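Mandelate racemase/muconate lactonizing enzyme (Polaromonas sp., PDB 2OG9) probably acts as a mandelate-racemase-like isomerase of the enolase superfamily, abstracting the proton next to a substrate carboxylate. Local coordinates at residues I49-I54 with P342-R347; D275-R280 with E306-M311; D283-D288 with L299-L304; A317-V322 with L363-S368; H323-Y328 with P332-F337. All coordinates share one frame; numbering follows the deposited sequence.

Contact 1 (I49-I54 with P342-R347); sequences ILFAEI and PLFNER
The Phe51 ring is met at its edge by the Phe344 ring, whose CE1 lies near the Phe51 plane, 3.7 Å from Phe51 CE1. One face of Phe51 carries Ile49 CG2, offset toward the rim and 3.6 Å above the plane. One face of Phe344 is covered by Leu343 CB, placed over the ring centre. Through the CG1 branch, Ile49 and Leu343 reach toward each other tip to tip, Ile49 CG1 lying 3.7 Å from Leu343 CD1. The same methyl also presses on the Phe51 ring, Leu343 CD1 lying 3.8 Å from Phe51 CZ. With CG anti to its carbonyl carbon (chi1 -75°), Phe51 sends its long, flat ring into this apolar corner, whose other walls include Phe65, Cys23 and Leu367. Were this phenylalanine an alanine, Leu343 CD1 and Phe344 CE1 would probably face a gap, with the Phe344 ring freer to turn. Beyond the apolar part, Arg347 NH1 grips Phe344 O at 3.0 Å and Glu346 O at 2.8 Å, tying the loop back on itself. Strand 46-56 of the antiparallel N-terminal sheet thus packs on a loop of the barrel domain, the capping-domain-to-barrel interface typical of the enolase superfamily.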
# COMPACT_ATOMS: atom_id res chain seq x y z
N ILE A 49 12.85 -32.68 29.05
CA ILE A 49 14.01 -31.96 28.57
C ILE A 49 14.84 -32.86 27.66
O ILE A 49 15.13 -34.00 28.01
CB ILE A 49 14.94 -31.52 29.74
CG1 ILE A 49 14.13 -30.76 30.80
CG2 ILE A 49 16.07 -30.66 29.20
CD1 ILE A 49 13.58 -29.43 30.36
N LEU A 50 15.21 -32.37 26.48
CA LEU A 50 16.04 -33.15 25.57
C LEU A 50 17.46 -32.60 25.63
O LEU A 50 17.72 -31.48 25.22
CB LEU A 50 15.53 -33.06 24.13
CG LEU A 50 16.49 -33.65 23.09
CD1 LEU A 50 16.61 -35.15 23.31
CD2 LEU A 50 15.99 -33.35 21.68
N PHE A 51 18.38 -33.40 26.17
CA PHE A 51 19.77 -32.98 26.26
C PHE A 51 20.57 -33.56 25.10
O PHE A 51 20.37 -34.71 24.71
CB PHE A 51 20.40 -33.46 27.58
CG PHE A 51 19.98 -32.67 28.78
CD1 PHE A 51 20.37 -31.35 28.94
CD2 PHE A 51 19.18 -33.26 29.76
CE1 PHE A 51 19.98 -30.61 30.06
CE2 PHE A 51 18.78 -32.53 30.89
CZ PHE A 51 19.18 -31.20 31.03
N ALA A 52 21.46 -32.75 24.55
CA ALA A 52 22.33 -33.18 23.46
C ALA A 52 23.75 -32.88 23.89
O ALA A 52 24.06 -31.77 24.34
CB ALA A 52 22.00 -32.44 22.17
N GLU A 53 24.62 -33.88 23.76
CA GLU A 53 26.03 -33.75 24.10
C GLU A 53 26.80 -34.04 22.82
O GLU A 53 26.52 -35.02 22.12
CB GLU A 53 26.42 -34.75 25.18
CG GLU A 53 25.80 -34.46 26.54
CD GLU A 53 25.95 -35.63 27.50
OE1 GLU A 53 25.01 -36.45 27.61
OE2 GLU A 53 27.02 -35.74 28.14
N ILE A 54 27.75 -33.18 22.51
CA ILE A 54 28.56 -33.32 21.31
C ILE A 54 30.04 -33.22 21.67
O ILE A 54 30.45 -32.35 22.44
CB ILE A 54 28.21 -32.21 20.27
CG1 ILE A 54 26.75 -32.34 19.83
CG2 ILE A 54 29.12 -32.32 19.06
CD1 ILE A 54 26.30 -31.24 18.88
N PRO A 342 17.50 -27.90 39.21
CA PRO A 342 17.90 -29.26 39.58
C PRO A 342 18.68 -30.02 38.49
O PRO A 342 19.39 -30.98 38.79
CB PRO A 342 16.57 -29.95 39.88
CG PRO A 342 15.72 -28.84 40.37
CD PRO A 342 16.06 -27.72 39.41
N LEU A 343 18.54 -29.59 37.25
CA LEU A 343 19.22 -30.25 36.13
C LEU A 343 20.69 -29.90 36.00
O LEU A 343 21.45 -30.64 35.38
CB LEU A 343 18.53 -29.87 34.81
CG LEU A 343 17.05 -30.16 34.60
CD1 LEU A 343 16.59 -29.51 33.30
CD2 LEU A 343 16.80 -31.67 34.56
N PHE A 344 21.08 -28.77 36.57
CA PHE A 344 22.45 -28.29 36.47
C PHE A 344 23.19 -28.11 37.79
O PHE A 344 22.57 -28.03 38.85
CB PHE A 344 22.45 -26.97 35.71
CG PHE A 344 21.59 -26.99 34.47
CD1 PHE A 344 21.90 -27.84 33.42
CD2 PHE A 344 20.46 -26.19 34.38
CE1 PHE A 344 21.09 -27.90 32.28
CE2 PHE A 344 19.64 -26.24 33.25
CZ PHE A 344 19.95 -27.09 32.20
N ASN A 345 24.51 -28.04 37.71
CA ASN A 345 25.36 -27.86 38.88
C ASN A 345 25.64 -26.39 39.12
O ASN A 345 26.16 -26.02 40.17
CB ASN A 345 26.69 -28.59 38.68
CG ASN A 345 26.50 -30.07 38.49
OD1 ASN A 345 27.06 -30.67 37.56
ND2 ASN A 345 25.73 -30.69 39.37
N GLU A 346 25.28 -25.55 38.15
CA GLU A 346 25.52 -24.11 38.24
C GLU A 346 24.24 -23.33 38.55
O GLU A 346 23.14 -23.85 38.39
CB GLU A 346 26.13 -23.60 36.93
CG GLU A 346 27.45 -24.26 36.52
CD GLU A 346 27.28 -25.67 35.99
OE1 GLU A 346 26.14 -26.06 35.65
OE2 GLU A 346 28.29 -26.40 35.89
N ARG A 347 24.39 -22.08 38.97
CA ARG A 347 23.24 -21.25 39.30
C ARG A 347 23.39 -19.81 38.83
O ARG A 347 24.51 -19.32 38.66
CB ARG A 347 23.02 -21.24 40.82
CG ARG A 347 22.61 -22.58 41.42
CD ARG A 347 21.16 -22.90 41.11
NE ARG A 347 20.71 -24.15 41.71
CZ ARG A 347 21.01 -25.37 41.26
NH1 ARG A 347 21.79 -25.51 40.18
NH2 ARG A 347 20.54 -26.44 41.87

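Contact 2 (D275-R280 with E306-M311); sequences DLIRHR and EHAGLM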
# COMPACT_ATOMS: atom_id res chain seq x y z
N ASP A 275 6.36 -12.85 10.78
CA ASP A 275 4.99 -12.45 10.46
C ASP A 275 4.48 -11.51 11.55
O ASP A 275 3.87 -10.48 11.27
CB ASP A 275 4.10 -13.70 10.36
CG ASP A 275 2.80 -13.42 9.62
OD1 ASP A 275 2.86 -12.83 8.52
OD2 ASP A 275 1.73 -13.81 10.13
N LEU A 276 4.75 -11.87 12.80
CA LEU A 276 4.35 -11.06 13.95
C LEU A 276 4.98 -9.67 13.82
O LEU A 276 4.32 -8.65 14.03
CB LEU A 276 4.81 -11.76 15.23
CG LEU A 276 4.45 -11.18 16.60
CD1 LEU A 276 4.75 -12.20 17.70
CD2 LEU A 276 5.23 -9.90 16.83
N ILE A 277 6.26 -9.64 13.47
CA ILE A 277 7.00 -8.38 13.31
C ILE A 277 6.48 -7.57 12.13
O ILE A 277 6.44 -6.35 12.18
CB ILE A 277 8.52 -8.66 13.14
CG1 ILE A 277 9.09 -9.23 14.45
CG2 ILE A 277 9.25 -7.38 12.72
CD1 ILE A 277 10.54 -9.70 14.34
N ARG A 278 6.07 -8.26 11.07
CA ARG A 278 5.54 -7.58 9.88
C ARG A 278 4.26 -6.83 10.26
O ARG A 278 4.00 -5.74 9.76
CB ARG A 278 5.26 -8.61 8.78
CG ARG A 278 4.77 -8.02 7.47
CD ARG A 278 4.70 -9.09 6.38
NE ARG A 278 3.69 -10.12 6.67
CZ ARG A 278 2.38 -9.93 6.55
NH1 ARG A 278 1.90 -8.76 6.16
NH2 ARG A 278 1.55 -10.92 6.84
N HIS A 279 3.46 -7.42 11.15
CA HIS A 279 2.22 -6.80 11.60
C HIS A 279 2.44 -5.73 12.67
O HIS A 279 1.52 -4.99 13.00
CB HIS A 279 1.28 -7.85 12.22
CG HIS A 279 0.58 -8.72 11.23
ND1 HIS A 279 1.23 -9.71 10.51
CD2 HIS A 279 -0.72 -8.78 10.86
CE1 HIS A 279 0.35 -10.33 9.74
NE2 HIS A 279 -0.84 -9.79 9.94
N ARG A 280 3.67 -5.64 13.19
CA ARG A 280 3.98 -4.69 14.26
C ARG A 280 3.04 -5.07 15.41
O ARG A 280 2.37 -4.23 16.01
CB ARG A 280 3.73 -3.25 13.81
CG ARG A 280 4.63 -2.82 12.66
CD ARG A 280 4.33 -1.41 12.17
NE ARG A 280 4.54 -0.40 13.20
CZ ARG A 280 4.69 0.90 12.97
NH1 ARG A 280 4.65 1.36 11.72
NH2 ARG A 280 4.87 1.75 13.97
N GLU A 306 15.59 -6.30 16.10
CA GLU A 306 16.50 -5.17 16.27
C GLU A 306 16.23 -4.12 15.19
O GLU A 306 16.07 -2.93 15.49
CB GLU A 306 17.95 -5.66 16.19
CG GLU A 306 18.96 -4.71 16.79
CD GLU A 306 19.11 -3.43 16.01
OE1 GLU A 306 19.34 -3.51 14.78
OE2 GLU A 306 19.01 -2.34 16.62
N HIS A 307 16.17 -4.58 13.95
CA HIS A 307 15.93 -3.71 12.80
C HIS A 307 14.56 -3.03 12.89
O HIS A 307 14.41 -1.87 12.50
CB HIS A 307 16.01 -4.52 11.50
CG HIS A 307 15.95 -3.68 10.26
ND1 HIS A 307 16.94 -2.78 9.92
CD2 HIS A 307 15.03 -3.62 9.27
CE1 HIS A 307 16.63 -2.19 8.78
NE2 HIS A 307 15.47 -2.68 8.36
N ALA A 308 13.58 -3.75 13.41
CA ALA A 308 12.23 -3.19 13.54
C ALA A 308 12.12 -2.24 14.72
O ALA A 308 11.06 -1.66 14.95
CB ALA A 308 11.21 -4.32 13.67
N GLY A 309 13.21 -2.10 15.48
CA GLY A 309 13.22 -1.21 16.63
C GLY A 309 12.46 -1.70 17.85
O GLY A 309 12.05 -0.90 18.70
N LEU A 310 12.29 -3.01 17.97
CA LEU A 310 11.55 -3.60 19.10
C LEU A 310 12.42 -3.92 20.31
O LEU A 310 13.65 -3.94 20.23
CB LEU A 310 10.85 -4.88 18.65
CG LEU A 310 9.96 -4.81 17.40
CD1 LEU A 310 9.35 -6.18 17.14
CD2 LEU A 310 8.87 -3.77 17.60
N MSE A 311 11.74 -4.18 21.43
CA MSE A 311 12.38 -4.55 22.69
C MSE A 311 12.36 -6.07 22.76
O MSE A 311 11.52 -6.71 22.12
CB MSE A 311 11.59 -3.99 23.88
CG MSE A 311 11.39 -2.49 23.91
SE MSE A 311 13.02 -1.53 24.30
CE MSE A 311 13.15 -1.87 26.20
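Ile277 packs on Ala308 and Leu310 where two neighbouring outer helices of the TIM barrel, 270-278 and 295-307, reach their C-terminal ends. The closer half of the contact is the methyl pair Ile277 CG2 and Ala308 CB, 3.8 Å apart. The small alanine suits the spot, since it lets the backbones approach until the CA atoms of Ile277 and Ala308 are 7.4 Å apart. The other branch of Ile277 sits more loosely, its CG1 4.1 Å from Leu310 CD1. The two branches divide the work because CG1 stands anti to the carbonyl carbon (chi1 -68°) while CG2 lies anti to the backbone N. Both helices finish in Schellman motifs: Gly309 leaves its helix with positive phi, which glycine adopts readily, and Arg280 takes the same sign without being glycine. Arg220 of a neighbouring subunit packs on Leu310, so this edge of the barrel also faces the assembly. The contact lies at the surface, and beyond the apolar patch of Ile277, Ala308 and Leu310 its solvent side is polar: the exposed Arg278 sends NH2 to Asp275 OD1 in a 2.9 Å salt bridge on the syn side of the carboxylate. The last turn is fastened by His279, whose ND1, at 2.9 Å, and N, at 3.1 Å, reach Asp275 O from opposite faces of its carbonyl plane.

Contact 3 (D283-D288 with L299-L304); sequences DYLMPD and LKIASL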
# COMPACT_ATOMS: atom_id res chain seq x y z
N ASP A 283 5.45 -4.96 21.09
CA ASP A 283 6.38 -3.93 21.54
C ASP A 283 7.58 -4.69 22.12
O ASP A 283 8.73 -4.30 21.91
CB ASP A 283 5.71 -3.07 22.61
CG ASP A 283 4.54 -2.28 22.04
OD1 ASP A 283 4.79 -1.35 21.25
OD2 ASP A 283 3.39 -2.61 22.38
N TYR A 284 7.28 -5.77 22.83
CA TYR A 284 8.29 -6.67 23.41
C TYR A 284 8.13 -8.03 22.74
O TYR A 284 7.11 -8.69 22.93
CB TYR A 284 8.08 -6.87 24.92
CG TYR A 284 8.52 -5.72 25.80
CD1 TYR A 284 9.85 -5.58 26.20
CD2 TYR A 284 7.60 -4.77 26.25
CE1 TYR A 284 10.25 -4.52 27.02
CE2 TYR A 284 7.99 -3.71 27.06
CZ TYR A 284 9.31 -3.59 27.43
OH TYR A 284 9.68 -2.51 28.20
N LEU A 285 9.12 -8.44 21.96
CA LEU A 285 9.05 -9.74 21.30
C LEU A 285 9.60 -10.76 22.30
O LEU A 285 10.63 -10.53 22.94
CB LEU A 285 9.89 -9.74 20.02
CG LEU A 285 9.72 -10.97 19.13
CD1 LEU A 285 8.31 -10.98 18.53
CD2 LEU A 285 10.77 -10.94 18.02
N MSE A 286 8.93 -11.90 22.42
CA MSE A 286 9.37 -12.92 23.37
C MSE A 286 9.74 -14.26 22.77
O MSE A 286 9.09 -15.27 23.04
CB MSE A 286 8.28 -13.11 24.43
CG MSE A 286 7.91 -11.81 25.13
SE MSE A 286 6.68 -12.11 26.59
CE MSE A 286 7.93 -12.77 27.94
N PRO A 287 10.81 -14.29 21.97
CA PRO A 287 11.24 -15.54 21.35
C PRO A 287 11.78 -16.49 22.41
O PRO A 287 12.32 -16.06 23.43
CB PRO A 287 12.32 -15.08 20.37
CG PRO A 287 12.93 -13.91 21.08
CD PRO A 287 11.71 -13.18 21.61
N ASP A 288 11.60 -17.78 22.17
CA ASP A 288 12.06 -18.84 23.07
C ASP A 288 13.05 -19.65 22.24
O ASP A 288 12.64 -20.39 21.34
CB ASP A 288 10.85 -19.69 23.48
CG ASP A 288 11.21 -20.85 24.39
OD1 ASP A 288 12.34 -21.37 24.30
OD2 ASP A 288 10.34 -21.27 25.19
N LEU A 299 18.93 -15.99 16.73
CA LEU A 299 19.72 -14.83 16.31
C LEU A 299 19.09 -14.16 15.09
O LEU A 299 19.14 -12.94 14.96
CB LEU A 299 21.16 -15.24 16.00
CG LEU A 299 21.95 -15.72 17.22
CD1 LEU A 299 23.34 -16.12 16.78
CD2 LEU A 299 22.01 -14.62 18.27
N LYS A 300 18.52 -14.95 14.19
CA LYS A 300 17.88 -14.38 13.01
C LYS A 300 16.67 -13.56 13.45
O LYS A 300 16.42 -12.47 12.93
CB LYS A 300 17.45 -15.49 12.04
CG LYS A 300 18.64 -16.26 11.48
CD LYS A 300 18.20 -17.46 10.65
CE LYS A 300 19.42 -18.20 10.10
NZ LYS A 300 19.04 -19.47 9.41
N ILE A 301 15.94 -14.08 14.43
CA ILE A 301 14.77 -13.41 14.96
C ILE A 301 15.19 -12.11 15.65
O ILE A 301 14.56 -11.07 15.47
CB ILE A 301 14.01 -14.32 15.95
CG1 ILE A 301 13.44 -15.53 15.20
CG2 ILE A 301 12.88 -13.54 16.63
CD1 ILE A 301 13.01 -16.65 16.12
N ALA A 302 16.27 -12.18 16.44
CA ALA A 302 16.77 -11.00 17.15
C ALA A 302 17.20 -9.91 16.17
O ALA A 302 17.01 -8.72 16.44
CB ALA A 302 17.95 -11.40 18.06
N SER A 303 17.77 -10.30 15.04
CA SER A 303 18.20 -9.34 14.03
C SER A 303 16.98 -8.64 13.44
O SER A 303 17.02 -7.44 13.20
CB SER A 303 18.95 -10.04 12.88
OG SER A 303 20.06 -10.77 13.37
N LEU A 304 15.92 -9.40 13.20
CA LEU A 304 14.68 -8.83 12.65
C LEU A 304 14.05 -7.87 13.66
O LEU A 304 13.60 -6.78 13.30
CB LEU A 304 13.68 -9.94 12.29
CG LEU A 304 14.02 -10.82 11.08
CD1 LEU A 304 12.91 -11.84 10.86
CD2 LEU A 304 14.18 -9.95 9.84
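Leu285 and Ile301 meet at about a right angle, the strand side chain pointing outward and the helix side chain pointing back at it. They belong to a beta-alpha-beta crossover of the TIM barrel, in which helix 295-307 covers strand 284-285 before the chain returns in the parallel neighbour 311-312. One methyl carries the meeting on the helix side: Ile301 CG2 is 3.6 Å from Leu285 CD2 and 4.1 Å from Pro287 CB. In Ile301 a chi1 of -66° sets CG1 beside the backbone N and leaves CG2 anti to it, and this CG2 branch serves both partners. Leu285 extends to it with its CG anti to its own N (chi1 -170°), which carries CD2 out to the helix. The residue types differ usefully: the beta-branched isoleucine holds CG2 close to its backbone, the leucine branches one carbon further out, and the compact Pro287 ring continues the apolar surface just past the strand's end. His273 of helix 270-278 touches all three residues, and Ala305 adds to the cover over Leu285. On helix 295-307 itself, Leu299 O is held twice by Ser303, by OG at 2.8 Å and by the backbone N at 3.0 Å. Asp288 turns the other way: its CB points away from helix 295-307, and its carboxylate caps the following helix, Asp288 OD1 bonding to Arg291 N.

Contact 4 (A317-V322 with L363-S368); sequences AMELHV and LGLTLS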
# COMPACT_ATOMS: atom_id res chain seq x y z
N ALA A 317 13.80 -20.70 29.96
CA ALA A 317 15.23 -21.00 29.94
C ALA A 317 16.18 -19.83 30.18
O ALA A 317 16.94 -19.45 29.28
CB ALA A 317 15.59 -21.68 28.63
N MSE A 318 16.16 -19.27 31.38
CA MSE A 318 17.04 -18.15 31.69
C MSE A 318 18.52 -18.54 31.57
O MSE A 318 19.36 -17.70 31.24
CB MSE A 318 16.77 -17.63 33.10
CG MSE A 318 16.96 -18.66 34.20
SE MSE A 318 16.79 -17.81 35.94
CE MSE A 318 17.58 -19.22 37.05
N GLU A 319 18.82 -19.81 31.83
CA GLU A 319 20.20 -20.30 31.77
C GLU A 319 20.81 -20.05 30.39
O GLU A 319 22.03 -19.86 30.24
CB GLU A 319 20.25 -21.81 32.10
CG GLU A 319 19.92 -22.17 33.56
CD GLU A 319 18.43 -22.19 33.87
OE1 GLU A 319 17.62 -21.95 32.95
OE2 GLU A 319 18.07 -22.44 35.04
N LEU A 320 19.95 -20.05 29.37
CA LEU A 320 20.38 -19.80 28.00
C LEU A 320 20.09 -18.35 27.60
O LEU A 320 20.95 -17.67 27.05
CB LEU A 320 19.65 -20.75 27.05
CG LEU A 320 19.74 -20.46 25.54
CD1 LEU A 320 21.19 -20.48 25.08
CD2 LEU A 320 18.93 -21.52 24.79
N HIS A 321 18.88 -17.88 27.89
CA HIS A 321 18.50 -16.53 27.49
C HIS A 321 19.25 -15.38 28.13
O HIS A 321 19.31 -14.29 27.56
CB HIS A 321 16.99 -16.35 27.67
CG HIS A 321 16.18 -17.21 26.76
ND1 HIS A 321 16.40 -17.26 25.39
CD2 HIS A 321 15.16 -18.06 27.00
CE1 HIS A 321 15.55 -18.10 24.84
NE2 HIS A 321 14.78 -18.60 25.79
N VAL A 322 19.84 -15.59 29.31
CA VAL A 322 20.59 -14.51 29.93
C VAL A 322 21.76 -14.13 29.01
O VAL A 322 22.13 -12.96 28.90
CB VAL A 322 21.13 -14.91 31.34
CG1 VAL A 322 22.06 -16.11 31.25
CG2 VAL A 322 21.84 -13.73 31.96
N LEU A 363 27.81 -21.94 27.71
CA LEU A 363 26.57 -21.72 28.44
C LEU A 363 26.83 -21.71 29.93
O LEU A 363 26.06 -21.12 30.70
CB LEU A 363 25.56 -22.83 28.14
CG LEU A 363 24.77 -22.76 26.83
CD1 LEU A 363 23.76 -23.90 26.79
CD2 LEU A 363 24.06 -21.41 26.74
N GLY A 364 27.91 -22.36 30.35
CA GLY A 364 28.25 -22.43 31.76
C GLY A 364 27.38 -23.43 32.50
O GLY A 364 27.05 -23.24 33.68
N LEU A 365 27.01 -24.51 31.81
CA LEU A 365 26.17 -25.54 32.40
C LEU A 365 26.74 -26.95 32.28
O LEU A 365 27.34 -27.30 31.26
CB LEU A 365 24.78 -25.53 31.74
CG LEU A 365 23.94 -24.25 31.77
CD1 LEU A 365 22.74 -24.43 30.85
CD2 LEU A 365 23.48 -23.93 33.19
N THR A 366 26.53 -27.74 33.32
CA THR A 366 26.95 -29.14 33.35
C THR A 366 25.79 -29.89 34.00
O THR A 366 25.13 -29.36 34.89
CB THR A 366 28.25 -29.37 34.17
OG1 THR A 366 28.09 -28.83 35.49
CG2 THR A 366 29.44 -28.72 33.48
N LEU A 367 25.54 -31.11 33.55
CA LEU A 367 24.43 -31.90 34.07
C LEU A 367 24.64 -32.38 35.50
O LEU A 367 25.70 -32.90 35.84
CB LEU A 367 24.19 -33.11 33.17
CG LEU A 367 23.93 -32.77 31.70
CD1 LEU A 367 23.82 -34.05 30.88
CD2 LEU A 367 22.66 -31.95 31.59
N SER A 368 23.62 -32.22 36.33
CA SER A 368 23.69 -32.64 37.72
C SER A 368 23.55 -34.16 37.79
O SER A 368 23.20 -34.81 36.81
CB SER A 368 22.58 -31.99 38.53
OG SER A 368 21.32 -32.55 38.21
O HOH W 1 24.06 -20.01 32.00
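Apolar packing joined to a water bridge links Glu319 and Leu320, in the opening turn of helix 318-326, to Leu363 and Leu365 in the loop between strand 354-356 and helix 370-374. The closest pair is Leu320 CD1 and Leu363 CD2 at 3.4 Å, tighter than usual for two methyls. Leu320 brings that methyl to the meeting with its CG anti to the backbone N (chi1 168°), and Leu138 touches both leucines from helix 138-142. Beside them Glu319 offers only its aliphatic stem. Its CB lies 3.8 Å from Leu365 CD1 and its CG 4.0 Å from Leu365 CD2, the two side chains crossing at about a right angle. A bend at chi2 (80°) then leads the carboxylate away from the leucine. Helix 318-326 belongs to the outer helical layer of the enolase-superfamily barrel, and the loop carrying Leu363 is laid across its N-terminal turn. Here two backbone carbonyls of buried residues come near each other, and one water donates to both: to Glu319 O at 2.7 Å and to Leu363 O at 2.6 Å. A second donor to Leu363 O is His323 NE2, one turn further along the helix.

Contact 5 (H323-Y328 with P332-F337); sequences HLAAAY and PWVEHF
Ala325 CB, a single methyl, is the centre of this contact, lying 3.5 Å from Val334 CG2 and 3.7 Å from Pro332 CG. The proline ring comes in over the helix backbone as well, its CG 3.3 Å from Ala325 O. A small residue fits here because the backbones come close: the CA atoms of Ala325 and Pro332 are 6.1 Å apart, a short spacing that one methyl suits. Val334 turns CG2 toward the helix by holding it anti to the carbonyl carbon, with CG1 anti to the backbone N (chi1 172°). Next outward, Tyr328 N binds Ala325 O at 3.1 Å, closing the last turn of helix 318-326 beside Pro332. The Tyr328 OH bonds to Leu310 O and so fastens the turn to the chain just before strand 311-312. The strand has its own supports. Val334 makes backbone bonds to Arg150 and Tyr152 of strand 148-152, and Trp333 makes one to Leu312. Trp333 points away from the helix and meets Trp237 edge-to-face. Val334 outward to a helix, Trp333 to the opposite side, and a strand bonded to both neighbours are the marks of a TIM barrel; strand 333-335, the last of the barrel, closes it against the first, 148-152, as in the modified (beta/alpha)7-beta barrel of the enolase superfamily.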
# COMPACT_ATOMS: atom_id res chain seq x y z
N HIS A 323 22.33 -15.13 28.33
CA HIS A 323 23.43 -14.88 27.41
C HIS A 323 22.94 -14.17 26.15
O HIS A 323 23.56 -13.22 25.67
CB HIS A 323 24.10 -16.19 27.02
CG HIS A 323 24.89 -16.82 28.12
ND1 HIS A 323 26.12 -16.35 28.52
CD2 HIS A 323 24.61 -17.87 28.93
CE1 HIS A 323 26.56 -17.08 29.53
NE2 HIS A 323 25.66 -18.01 29.80
N LEU A 324 21.83 -14.66 25.60
CA LEU A 324 21.27 -14.08 24.39
C LEU A 324 20.78 -12.66 24.64
O LEU A 324 20.99 -11.77 23.82
CB LEU A 324 20.14 -14.98 23.86
CG LEU A 324 20.62 -16.39 23.47
CD1 LEU A 324 19.44 -17.28 23.12
CD2 LEU A 324 21.57 -16.28 22.28
N ALA A 325 20.13 -12.44 25.79
CA ALA A 325 19.64 -11.11 26.13
C ALA A 325 20.79 -10.12 26.30
O ALA A 325 20.67 -8.94 25.95
CB ALA A 325 18.82 -11.17 27.42
N ALA A 326 21.91 -10.59 26.82
CA ALA A 326 23.07 -9.72 27.02
C ALA A 326 23.59 -9.19 25.69
O ALA A 326 24.17 -8.11 25.62
CB ALA A 326 24.18 -10.49 27.74
N ALA A 327 23.37 -9.96 24.63
CA ALA A 327 23.83 -9.59 23.29
C ALA A 327 22.88 -8.68 22.50
O ALA A 327 23.22 -8.27 21.39
CB ALA A 327 24.12 -10.86 22.48
N TYR A 328 21.71 -8.36 23.04
CA TYR A 328 20.75 -7.50 22.34
C TYR A 328 21.08 -6.03 22.61
O TYR A 328 21.35 -5.65 23.75
CB TYR A 328 19.32 -7.81 22.79
CG TYR A 328 18.24 -7.30 21.86
CD1 TYR A 328 18.07 -7.87 20.59
CD2 TYR A 328 17.40 -6.25 22.23
CE1 TYR A 328 17.07 -7.41 19.72
CE2 TYR A 328 16.41 -5.79 21.37
CZ TYR A 328 16.25 -6.37 20.12
OH TYR A 328 15.27 -5.89 19.26
N PRO A 332 16.93 -5.50 27.55
CA PRO A 332 15.90 -6.54 27.59
C PRO A 332 15.47 -6.88 29.02
O PRO A 332 15.97 -6.31 29.99
CB PRO A 332 16.59 -7.72 26.91
CG PRO A 332 17.99 -7.60 27.44
CD PRO A 332 18.27 -6.10 27.36
N TRP A 333 14.51 -7.80 29.12
CA TRP A 333 14.03 -8.30 30.40
C TRP A 333 14.08 -9.82 30.30
O TRP A 333 13.75 -10.38 29.25
CB TRP A 333 12.57 -7.90 30.67
CG TRP A 333 12.33 -6.50 31.16
CD1 TRP A 333 12.08 -5.39 30.40
CD2 TRP A 333 12.24 -6.08 32.53
NE1 TRP A 333 11.83 -4.30 31.22
CE2 TRP A 333 11.92 -4.70 32.52
CE3 TRP A 333 12.39 -6.73 33.76
CZ2 TRP A 333 11.75 -3.96 33.71
CZ3 TRP A 333 12.22 -6.00 34.94
CH2 TRP A 333 11.90 -4.63 34.90
N VAL A 334 14.49 -10.49 31.37
CA VAL A 334 14.53 -11.95 31.39
C VAL A 334 13.84 -12.41 32.67
O VAL A 334 14.04 -11.82 33.74
CB VAL A 334 15.99 -12.48 31.38
CG1 VAL A 334 15.99 -13.99 31.61
CG2 VAL A 334 16.66 -12.16 30.05
N GLU A 335 13.04 -13.47 32.57
CA GLU A 335 12.33 -13.99 33.74
C GLU A 335 13.22 -14.91 34.57
O GLU A 335 13.87 -15.81 34.02
CB GLU A 335 11.07 -14.76 33.30
CG GLU A 335 10.37 -15.47 34.45
CD GLU A 335 9.08 -16.12 34.04
OE1 GLU A 335 9.05 -16.72 32.94
OE2 GLU A 335 8.10 -16.05 34.80
N HIS A 336 13.27 -14.63 35.87
CA HIS A 336 14.04 -15.46 36.77
C HIS A 336 13.14 -16.50 37.36
O HIS A 336 12.36 -16.22 38.29
CB HIS A 336 14.64 -14.67 37.94
CG HIS A 336 15.27 -15.54 38.98
ND1 HIS A 336 14.54 -16.30 39.86
CD2 HIS A 336 16.57 -15.75 39.29
CE1 HIS A 336 15.36 -16.95 40.67
NE2 HIS A 336 16.60 -16.63 40.34
N PHE A 337 13.22 -17.71 36.84
CA PHE A 337 12.37 -18.73 37.40
C PHE A 337 13.23 -19.98 37.64
O PHE A 337 14.04 -20.36 36.78
CB PHE A 337 11.17 -18.91 36.47
CG PHE A 337 11.27 -20.07 35.56
CD1 PHE A 337 12.22 -20.13 34.54
CD2 PHE A 337 10.41 -21.13 35.73
CE1 PHE A 337 12.29 -21.24 33.70
CE2 PHE A 337 10.46 -22.24 34.91
CZ PHE A 337 11.41 -22.30 33.89

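In the fold
Four of the five contacts belong to the barrel, whereas contact 1 joins the N-terminal sheet to it. Along the chain contact 2 brackets contact 3, and contacts 4 and 5 follow; contact 1 spans contacts 2, 3 and 5, and its segments alternate with those of contact 4. Contacts 2 and 3 share helix 295-307, centres about 8 Å apart, and backbone bonds of Met311 to Asp283 and Leu285 join them in the parallel sheet. Contacts 4 and 5 share helix 318-326. Contacts 1 and 4, about 7 Å apart between centres, touch through Glu346 with Thr366. Contact 2 lies about 32 Å from contact 1 between centres, so the set runs from the capping interface to the barrel's far side.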